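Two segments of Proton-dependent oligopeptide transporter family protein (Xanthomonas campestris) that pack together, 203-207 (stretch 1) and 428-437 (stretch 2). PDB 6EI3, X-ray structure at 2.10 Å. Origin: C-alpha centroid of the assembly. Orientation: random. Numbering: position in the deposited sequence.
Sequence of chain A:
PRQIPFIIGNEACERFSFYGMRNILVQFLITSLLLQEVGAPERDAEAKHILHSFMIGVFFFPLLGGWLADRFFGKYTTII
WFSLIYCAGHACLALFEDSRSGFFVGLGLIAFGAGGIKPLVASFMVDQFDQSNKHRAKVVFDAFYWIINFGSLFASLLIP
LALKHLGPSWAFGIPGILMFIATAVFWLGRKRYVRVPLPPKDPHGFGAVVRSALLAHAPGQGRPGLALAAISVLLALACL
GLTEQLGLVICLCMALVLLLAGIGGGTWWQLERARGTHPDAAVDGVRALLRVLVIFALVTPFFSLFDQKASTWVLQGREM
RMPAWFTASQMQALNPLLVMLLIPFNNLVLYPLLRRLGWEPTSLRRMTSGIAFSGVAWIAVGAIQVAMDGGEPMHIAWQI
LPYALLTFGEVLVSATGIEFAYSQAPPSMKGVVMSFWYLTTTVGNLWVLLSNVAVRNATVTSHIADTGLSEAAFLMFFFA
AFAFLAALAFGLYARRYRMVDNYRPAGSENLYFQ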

# COMPACT_ATOMS: atom_id res chain seq x y z
N PRO A 203 -1.23 -29.71 -3.91
CA PRO A 203 -0.05 -30.42 -3.36
C PRO A 203 1.28 -29.84 -3.86
O PRO A 203 2.32 -30.10 -3.25
CB PRO A 203 -0.26 -31.87 -3.82
CG PRO A 203 -1.16 -31.79 -4.99
CD PRO A 203 -2.04 -30.59 -4.77
N HIS A 204 1.23 -29.04 -4.94
CA HIS A 204 2.40 -28.39 -5.53
C HIS A 204 2.25 -26.85 -5.57
O HIS A 204 2.79 -26.18 -6.47
CB HIS A 204 2.75 -29.02 -6.89
CG HIS A 204 2.68 -30.52 -6.91
ND1 HIS A 204 3.42 -31.29 -6.02
CD2 HIS A 204 1.98 -31.35 -7.72
CE1 HIS A 204 3.14 -32.55 -6.31
NE2 HIS A 204 2.27 -32.64 -7.32
N GLY A 205 1.55 -26.30 -4.58
CA GLY A 205 1.36 -24.87 -4.40
C GLY A 205 2.51 -24.27 -3.62
O GLY A 205 3.34 -25.02 -3.08
N PHE A 206 2.57 -22.92 -3.53
CA PHE A 206 3.65 -22.18 -2.87
C PHE A 206 4.00 -22.70 -1.48
O PHE A 206 5.16 -23.02 -1.25
CB PHE A 206 3.36 -20.66 -2.83
CG PHE A 206 4.49 -19.83 -2.26
CD1 PHE A 206 5.61 -19.52 -3.04
CD2 PHE A 206 4.43 -19.33 -0.96
CE1 PHE A 206 6.66 -18.77 -2.51
CE2 PHE A 206 5.48 -18.57 -0.44
CZ PHE A 206 6.59 -18.29 -1.22
N GLY A 207 3.00 -22.75 -0.58
CA GLY A 207 3.14 -23.22 0.79
C GLY A 207 3.72 -24.62 0.91
O GLY A 207 4.69 -24.83 1.65
N SER A 428 -0.94 -19.46 -11.65
CA SER A 428 -1.64 -20.16 -10.57
C SER A 428 -1.24 -19.62 -9.19
O SER A 428 -1.97 -19.84 -8.22
CB SER A 428 -1.34 -21.66 -10.64
OG SER A 428 0.05 -21.88 -10.47
N MET A 429 -0.07 -18.95 -9.10
CA MET A 429 0.46 -18.36 -7.86
C MET A 429 0.23 -16.84 -7.76
O MET A 429 0.90 -16.19 -6.97
CB MET A 429 1.95 -18.72 -7.68
CG MET A 429 2.19 -20.15 -7.28
SD MET A 429 3.93 -20.50 -6.97
CE MET A 429 3.87 -22.25 -6.74
N LYS A 430 -0.74 -16.29 -8.53
CA LYS A 430 -1.11 -14.87 -8.59
C LYS A 430 -1.54 -14.28 -7.24
O LYS A 430 -1.35 -13.08 -7.00
CB LYS A 430 -2.25 -14.64 -9.60
CG LYS A 430 -1.80 -14.42 -11.04
CD LYS A 430 -3.03 -14.33 -11.94
CE LYS A 430 -2.74 -14.64 -13.38
NZ LYS A 430 -3.99 -14.86 -14.16
N GLY A 431 -2.16 -15.12 -6.41
CA GLY A 431 -2.63 -14.75 -5.08
C GLY A 431 -1.49 -14.44 -4.13
O GLY A 431 -1.59 -13.53 -3.31
N VAL A 432 -0.38 -15.20 -4.26
CA VAL A 432 0.85 -15.05 -3.49
C VAL A 432 1.53 -13.73 -3.89
O VAL A 432 2.01 -13.00 -3.02
CB VAL A 432 1.80 -16.27 -3.68
CG1 VAL A 432 3.10 -16.11 -2.88
CG2 VAL A 432 1.10 -17.58 -3.30
N VAL A 433 1.60 -13.45 -5.21
CA VAL A 433 2.17 -12.21 -5.75
C VAL A 433 1.45 -11.01 -5.14
O VAL A 433 2.10 -10.08 -4.65
CB VAL A 433 2.12 -12.16 -7.30
CG1 VAL A 433 2.43 -10.76 -7.82
CG2 VAL A 433 3.06 -13.19 -7.92
N MET A 434 0.11 -11.05 -5.16
CA MET A 434 -0.73 -9.99 -4.62
C MET A 434 -0.55 -9.80 -3.11
O MET A 434 -0.46 -8.66 -2.66
CB MET A 434 -2.20 -10.21 -5.01
CG MET A 434 -2.94 -8.92 -5.14
SD MET A 434 -2.28 -7.91 -6.52
CE MET A 434 -2.38 -6.35 -5.79
N SER A 435 -0.45 -10.89 -2.35
CA SER A 435 -0.22 -10.82 -0.91
C SER A 435 1.11 -10.10 -0.64
O SER A 435 1.13 -9.19 0.20
CB SER A 435 -0.21 -12.21 -0.28
OG SER A 435 -1.50 -12.80 -0.35
N PHE A 436 2.18 -10.44 -1.39
CA PHE A 436 3.49 -9.81 -1.25
C PHE A 436 3.47 -8.34 -1.65
O PHE A 436 4.23 -7.56 -1.07
CB PHE A 436 4.57 -10.54 -2.08
CG PHE A 436 5.17 -11.83 -1.55
CD1 PHE A 436 4.85 -12.31 -0.29
CD2 PHE A 436 6.08 -12.55 -2.33
CE1 PHE A 436 5.38 -13.51 0.18
CE2 PHE A 436 6.63 -13.76 -1.85
CZ PHE A 436 6.28 -14.22 -0.60
N TRP A 437 2.65 -7.98 -2.67
CA TRP A 437 2.50 -6.59 -3.13
C TRP A 437 1.83 -5.74 -2.04
O TRP A 437 2.30 -4.64 -1.77
CB TRP A 437 1.72 -6.49 -4.46
CG TRP A 437 1.72 -5.12 -5.07
CD1 TRP A 437 0.62 -4.36 -5.37
CD2 TRP A 437 2.86 -4.37 -5.53
NE1 TRP A 437 1.01 -3.19 -6.00
CE2 TRP A 437 2.38 -3.16 -6.09
CE3 TRP A 437 4.25 -4.60 -5.52
CZ2 TRP A 437 3.24 -2.18 -6.60
CZ3 TRP A 437 5.10 -3.63 -6.04
CH2 TRP A 437 4.59 -2.44 -6.58

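The contact between the two stretches is small, burying 223 Å² summed over both sides, and it is apolar: no hydrogen bond crosses it. F206 dominates with 90 Å² covered by the other stretch, followed by M429 with 59 Å² and V432 with 37 Å². The CA atoms of F206 and M429, 7.0 Å apart, mark the point where the two backbones come nearest, and the CA-to-CB bonds of all three residues point toward the opposing stretch.

F206 begins a helix, right after G205 at the N-cap position. Its chi1 of -175° (t) and chi2 of 78° set the ring against the helix of stretch 2. The clearest evidence for a directed interaction is with V432, whose CG1 lies 4.0 Å from the centroid of the F206 ring and only 12° off the ring normal. That methyl therefore sits almost squarely over one face, the geometry of a CH-pi contact. The other methyl of V432 packs closer to the backbone of F206, with CG2 of V432 3.8 Å from CB of F206. With chi1 at 180° (t), the valine thus places its two branches along the phenylalanine, one at CB and one over the ring.

M429 meets the same residue differently. Its SD lies at the edge of the F206 ring, near the ring plane, and 4.2 Å from CB of F206. The side chain is extended beyond chi1 (m, then t and t), which carries CE past the sulfur to the backbone leading into the helix of stretch 1. There CE of M429 comes within 3.5 Å of N of F206, 4.0 Å of C of G205 and 4.1 Å of O of H204. These distances describe a methyl packed by van der Waals contact against main-chain atoms. G205 has no side chain; an ideal CB on it would lie 5.4 Å from CE of M429, so the geometry shows no clash that its absence relieves. H204 contributes through its backbone, since the end of its side chain leads away.

F436 extends the contact at the far end of the F206 ring, where the two CZ atoms, of F206 and F436, are 4.1 Å apart. Each ring meets the other's CZ obliquely, so the pair is best described as apolar packing.

V432 and F436 are four residues apart, about one helical turn, which brings both to the side of the helix facing F206; the backbone hydrogen bond from N of F436 to O of V432, at 3.0 Å, is consistent with regular helix between them.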